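Local coordinates for protein RNA polymerase II subunit B1 CTD phosphatase RTR1 (Saccharomyces cerevisiae, PDB 5C2Y) that dephosphorylates the C-terminal domain repeats of the largest RNA polymerase II subunit at their fifth-position serine, regulating the polymerase during the shift to second-position serine phosphorylation, at residues 125-130 with 161-166. Numbering follows the deposited sequence.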
loop_
_atom_site.group_PDB
_atom_site.type_symbol
_atom_site.label_atom_id
_atom_site.label_comp_id
_atom_site.label_asym_id
_atom_site.label_seq_id
_atom_site.Cartn_x
_atom_site.Cartn_y
_atom_site.Cartn_z
ATOM N N SER A 125 7.308 1.585 2.806
ATOM C CA SER A 125 6.104 2.275 2.377
ATOM C C SER A 125 6.398 3.280 1.281
ATOM O O SER A 125 5.590 3.466 0.371
ATOM C CB SER A 125 5.446 2.982 3.556
ATOM O OG SER A 125 4.233 3.599 3.169
ATOM N N GLN A 126 7.547 3.933 1.364
ATOM C CA GLN A 126 7.859 5.002 0.428
ATOM C C GLN A 126 8.437 4.451 -0.876
ATOM O O GLN A 126 8.147 4.959 -1.962
ATOM C CB GLN A 126 8.815 6.002 1.090
ATOM C CG GLN A 126 9.430 7.016 0.158
ATOM C CD GLN A 126 9.878 8.269 0.880
ATOM O OE1 GLN A 126 11.066 8.460 1.149
ATOM N NE2 GLN A 126 8.924 9.140 1.194
ATOM N N PHE A 127 9.258 3.411 -0.755
ATOM C CA PHE A 127 9.781 2.638 -1.878
ATOM C C PHE A 127 8.640 2.118 -2.745
ATOM O O PHE A 127 8.681 2.179 -3.979
ATOM C CB PHE A 127 10.615 1.489 -1.328
ATOM C CG PHE A 127 11.393 0.729 -2.360
ATOM C CD1 PHE A 127 10.832 -0.370 -3.011
ATOM C CD2 PHE A 127 12.706 1.081 -2.653
ATOM C CE1 PHE A 127 11.564 -1.087 -3.953
ATOM C CE2 PHE A 127 13.445 0.366 -3.585
ATOM C CZ PHE A 127 12.877 -0.720 -4.233
ATOM N N TYR A 128 7.608 1.606 -2.085
ATOM C CA TYR A 128 6.386 1.155 -2.752
ATOM C C TYR A 128 5.679 2.300 -3.453
ATOM O O TYR A 128 5.393 2.227 -4.641
ATOM C CB TYR A 128 5.449 0.522 -1.729
ATOM C CG TYR A 128 4.143 -0.017 -2.257
ATOM C CD1 TYR A 128 4.072 -1.296 -2.800
ATOM C CD2 TYR A 128 2.971 0.729 -2.171
ATOM C CE1 TYR A 128 2.872 -1.804 -3.274
ATOM C CE2 TYR A 128 1.764 0.229 -2.639
ATOM C CZ TYR A 128 1.720 -1.036 -3.186
ATOM O OH TYR A 128 0.525 -1.545 -3.644
ATOM N N GLN A 129 5.419 3.369 -2.713
ATOM C CA GLN A 129 4.597 4.471 -3.191
ATOM C C GLN A 129 5.087 5.186 -4.458
ATOM O O GLN A 129 4.283 5.544 -5.332
ATOM C CB GLN A 129 4.455 5.499 -2.087
ATOM C CG GLN A 129 3.668 6.721 -2.527
ATOM C CD GLN A 129 3.780 7.849 -1.540
ATOM O OE1 GLN A 129 4.853 8.084 -0.986
ATOM N NE2 GLN A 129 2.678 8.552 -1.304
ATOM N N VAL A 130 6.395 5.410 -4.555
ATOM C CA VAL A 130 6.951 6.196 -5.651
ATOM C C VAL A 130 6.943 5.414 -6.965
ATOM O O VAL A 130 7.238 5.957 -8.029
ATOM C CB VAL A 130 8.388 6.645 -5.329
ATOM C CG1 VAL A 130 8.400 7.499 -4.058
ATOM C CG2 VAL A 130 9.278 5.435 -5.162
ATOM N N THR A 161 7.852 -3.503 -7.210
ATOM C CA THR A 161 8.879 -4.265 -6.510
ATOM C C THR A 161 8.942 -3.798 -5.062
ATOM O O THR A 161 9.079 -2.604 -4.802
ATOM C CB THR A 161 10.279 -4.082 -7.147
ATOM O OG1 THR A 161 10.315 -4.663 -8.458
ATOM C CG2 THR A 161 11.332 -4.724 -6.292
ATOM N N LEU A 162 8.847 -4.715 -4.111
ATOM C CA LEU A 162 8.883 -4.306 -2.715
ATOM C C LEU A 162 10.319 -4.103 -2.273
ATOM O O LEU A 162 11.226 -4.746 -2.788
ATOM C CB LEU A 162 8.197 -5.338 -1.812
ATOM C CG LEU A 162 6.746 -5.667 -2.141
ATOM C CD1 LEU A 162 6.090 -6.292 -0.937
ATOM C CD2 LEU A 162 6.009 -4.417 -2.580
ATOM N N PHE A 163 10.520 -3.209 -1.310
ATOM C CA PHE A 163 11.864 -2.901 -0.854
ATOM C C PHE A 163 12.479 -4.173 -0.330
ATOM O O PHE A 163 13.632 -4.492 -0.632
ATOM C CB PHE A 163 11.845 -1.811 0.211
ATOM C CG PHE A 163 13.204 -1.419 0.711
ATOM C CD1 PHE A 163 14.286 -1.366 -0.139
ATOM C CD2 PHE A 163 13.392 -1.065 2.036
ATOM C CE1 PHE A 163 15.533 -0.989 0.336
ATOM C CE2 PHE A 163 14.630 -0.688 2.508
ATOM C CZ PHE A 163 15.695 -0.649 1.661
ATOM N N GLU A 164 11.688 -4.933 0.413
ATOM C CA GLU A 164 12.225 -6.115 1.058
ATOM C C GLU A 164 12.486 -7.232 0.047
ATOM O O GLU A 164 13.146 -8.202 0.372
ATOM C CB GLU A 164 11.300 -6.583 2.196
ATOM C CG GLU A 164 9.847 -6.777 1.824
ATOM C CD GLU A 164 9.012 -5.498 1.851
ATOM O OE1 GLU A 164 8.040 -5.433 2.640
ATOM O OE2 GLU A 164 9.307 -4.578 1.055
ATOM N N GLU A 165 12.017 -7.080 -1.188
ATOM C CA GLU A 165 12.413 -7.996 -2.256
ATOM C C GLU A 165 13.835 -7.700 -2.698
ATOM O O GLU A 165 14.576 -8.604 -3.060
ATOM C CB GLU A 165 11.483 -7.899 -3.464
ATOM C CG GLU A 165 10.062 -8.330 -3.201
ATOM C CD GLU A 165 9.170 -8.277 -4.450
ATOM O OE1 GLU A 165 9.526 -7.590 -5.422
ATOM O OE2 GLU A 165 8.094 -8.914 -4.446
ATOM N N LEU A 166 14.223 -6.429 -2.692
ATOM C CA LEU A 166 15.586 -6.093 -3.085
ATOM C C LEU A 166 16.586 -6.473 -1.990
ATOM O O LEU A 166 17.641 -7.022 -2.267
ATOM C CB LEU A 166 15.712 -4.606 -3.432
ATOM C CG LEU A 166 15.103 -4.149 -4.766
ATOM C CD1 LEU A 166 15.608 -2.765 -5.100
ATOM C CD2 LEU A 166 15.352 -5.109 -5.930
#
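Apolar and aromatic contacts join helix 119-129 to the start of helix 163-170, and no hydrogen bond passes directly between 125-130 and 161-166. F127 carries most of the junction: with CG anti to its backbone N (chi1 -171°), its ring reaches across to the helix start. Over one face of that ring, toward its rim, lies F163 CA, in a CH-pi contact 3.8 Å from the F127 centroid. The F163 ring meets the F127 ring obliquely, centroids 5.2 Å apart and planes at 36°, while L166 brings CD1 to within 3.5 Å of F127 CZ. Replacing F127 with an alanine would remove the ring and would probably leave the start of helix 163-170 less firmly held against helix 119-129. Helix 119-129 belongs to the predicted RTR1-type zinc finger and carries H121, which binds the zinc ion together with C78, C83 and C117, so helix 163-170 packs against a helix of the zinc finger, the F163 side chain about 8 Å from that of H121. A second, smaller apolar contact sets L162 CD2 at the edge of the Y128 ring, 3.7 Å from Y128 CD1; Y128 OH hydrogen-bonds to L53 O. T161 O sits near the plane of the F127 ring, at its edge, and Q131 NE2, outside both segments, hydrogen-bonds to T161 O and F127 O. At the N-cap residue L162, the backbone N gives a weak hydrogen bond to E165 OE1, while E165 OE2 forms a salt bridge with K54 NZ.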